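Local coordinates for hydrolase (Thermus thermophilus, PDB 1UFO), which is a hydrolase of the alpha/beta-hydrolase fold that probably uses a serine nucleophile, its natural substrate being unestablished, at residues R83-F88 with G115-H120. Residues are numbered along the deposited sequence; the frame is centred on the assembly and turned at random.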
loop_
_atom_site.group_PDB
_atom_site.type_symbol
_atom_site.label_atom_id
_atom_site.label_comp_id
_atom_site.label_asym_id
_atom_site.label_seq_id
_atom_site.Cartn_x
_atom_site.Cartn_y
_atom_site.Cartn_z
ATOM N N ARG A 83 16.975 -21.279 14.245
ATOM C CA ARG A 83 16.483 -22.649 14.485
ATOM C C ARG A 83 14.981 -22.537 14.881
ATOM O O ARG A 83 14.142 -23.355 14.429
ATOM C CB ARG A 83 17.356 -23.286 15.575
ATOM C CG ARG A 83 16.797 -24.627 16.088
ATOM C CD ARG A 83 16.381 -25.600 14.943
ATOM N NE ARG A 83 17.454 -25.866 13.975
ATOM C CZ ARG A 83 17.296 -26.509 12.820
ATOM N NH1 ARG A 83 18.326 -26.718 11.999
ATOM N NH2 ARG A 83 16.092 -26.983 12.435
ATOM N N VAL A 84 14.621 -21.549 15.703
ATOM C CA VAL A 84 13.148 -21.296 15.970
ATOM C C VAL A 84 12.448 -21.060 14.586
ATOM O O VAL A 84 11.390 -21.668 14.340
ATOM C CB VAL A 84 12.931 -20.028 16.778
ATOM C CG1 VAL A 84 11.380 -19.625 16.787
ATOM C CG2 VAL A 84 13.360 -20.251 18.279
ATOM N N ALA A 85 13.026 -20.260 13.688
ATOM C CA ALA A 85 12.394 -20.015 12.367
ATOM C C ALA A 85 12.223 -21.265 11.531
ATOM O O ALA A 85 11.158 -21.479 10.935
ATOM C CB ALA A 85 13.234 -19.015 11.575
ATOM N N LEU A 86 13.244 -22.116 11.523
ATOM C CA LEU A 86 13.128 -23.362 10.743
ATOM C C LEU A 86 12.033 -24.302 11.330
ATOM O O LEU A 86 11.352 -24.994 10.552
ATOM C CB LEU A 86 14.525 -24.052 10.723
ATOM C CG LEU A 86 15.490 -23.338 9.760
ATOM C CD1 LEU A 86 16.877 -23.863 10.109
ATOM C CD2 LEU A 86 15.150 -23.635 8.297
ATOM N N GLY A 87 11.926 -24.340 12.641
ATOM C CA GLY A 87 10.928 -25.180 13.312
ATOM C C GLY A 87 9.550 -24.611 13.014
ATOM O O GLY A 87 8.577 -25.321 12.679
ATOM N N PHE A 88 9.477 -23.305 13.147
ATOM C CA PHE A 88 8.190 -22.587 12.922
ATOM C C PHE A 88 7.725 -22.800 11.460
ATOM O O PHE A 88 6.507 -23.001 11.184
ATOM C CB PHE A 88 8.416 -21.076 13.209
ATOM C CG PHE A 88 7.146 -20.256 13.466
ATOM C CD1 PHE A 88 5.964 -20.831 13.828
ATOM C CD2 PHE A 88 7.270 -18.870 13.480
ATOM C CE1 PHE A 88 4.861 -20.019 14.261
ATOM C CE2 PHE A 88 6.220 -18.037 13.904
ATOM C CZ PHE A 88 5.013 -18.599 14.308
ATOM N N GLY A 115 8.364 -13.899 11.644
ATOM C CA GLY A 115 7.289 -14.613 10.932
ATOM C C GLY A 115 7.243 -14.271 9.422
ATOM O O GLY A 115 6.866 -15.123 8.626
ATOM N N ALA A 116 7.688 -13.050 9.061
ATOM C CA ALA A 116 7.733 -12.664 7.647
ATOM C C ALA A 116 8.863 -13.460 6.984
ATOM O O ALA A 116 8.741 -13.917 5.816
ATOM C CB ALA A 116 8.000 -11.162 7.532
ATOM N N PHE A 117 9.975 -13.660 7.724
ATOM C CA PHE A 117 11.073 -14.439 7.156
ATOM C C PHE A 117 10.629 -15.891 6.978
ATOM O O PHE A 117 10.992 -16.526 5.992
ATOM C CB PHE A 117 12.301 -14.370 8.115
ATOM C CG PHE A 117 13.475 -15.131 7.582
ATOM C CD1 PHE A 117 14.234 -14.607 6.527
ATOM C CD2 PHE A 117 13.829 -16.377 8.140
ATOM C CE1 PHE A 117 15.322 -15.302 6.019
ATOM C CE2 PHE A 117 14.939 -17.069 7.660
ATOM C CZ PHE A 117 15.685 -16.531 6.583
ATOM N N VAL A 118 9.856 -16.408 7.952
ATOM C CA VAL A 118 9.337 -17.776 7.830
ATOM C C VAL A 118 8.446 -17.873 6.595
ATOM O O VAL A 118 8.470 -18.881 5.911
ATOM C CB VAL A 118 8.570 -18.160 9.106
ATOM C CG1 VAL A 118 7.865 -19.599 8.923
ATOM C CG2 VAL A 118 9.578 -18.256 10.235
ATOM N N ALA A 119 7.597 -16.865 6.345
ATOM C CA ALA A 119 6.761 -16.869 5.121
ATOM C C ALA A 119 7.682 -17.013 3.888
ATOM O O ALA A 119 7.347 -17.759 2.930
ATOM C CB ALA A 119 5.915 -15.546 5.083
ATOM N N HIS A 120 8.799 -16.288 3.875
ATOM C CA HIS A 120 9.758 -16.418 2.775
ATOM C C HIS A 120 10.338 -17.838 2.673
ATOM O O HIS A 120 10.416 -18.388 1.562
ATOM C CB HIS A 120 10.849 -15.374 2.967
ATOM C CG HIS A 120 10.488 -14.058 2.371
ATOM N ND1 HIS A 120 10.644 -13.771 1.027
ATOM C CD2 HIS A 120 10.008 -12.915 2.952
ATOM C CE1 HIS A 120 10.290 -12.512 0.816
ATOM N NE2 HIS A 120 9.898 -11.967 1.963
#
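Phe88 holds its ring anti to its backbone N (chi1 -161°), and Val118, with CG1 anti to N (chi1 174°), has CG2 anti to its carbonyl carbon, the methyl that meets the ring. In this alpha/beta-hydrolase fold the pair joins helix 77-103 to helix 114-124, the latter following strand 107-112 through what is probably the nucleophile elbow, with Gly115 in its GxSxG sequence and Ser113 the likely nucleophile. The short helical segments cross at -55°, their axes 9.4 Å apart at closest approach, and the small side chain of Ala85 faces Val118 where the backbones come nearest. CG2 of Val118 fits between Ala85 and Phe88: it lies 4.0 Å from Ala85 CB and also 4.0 Å from Phe88 CD2, reaching the ring obliquely as the two side chains cross at about a right angle. The other methyl, Val118 CG1, also reaches backbone, 4.1 Å from Phe88 C. Phe117 comes in beside this pair, turning a ring edge to Ala85, with CD2 4.4 Å from Ala85 CB; Tyr82 meets the same ring edge-to-face. Leu30 of strand 25-30 touches both Phe88 and Val118, so the buried contact continues into the central sheet, while Phe57, just after strand 52-56, packs edge-to-face with Phe88. The shortest approach between the two segments is from Val118 CG2 to Ala85 O, a van der Waals contact of 3.7 Å.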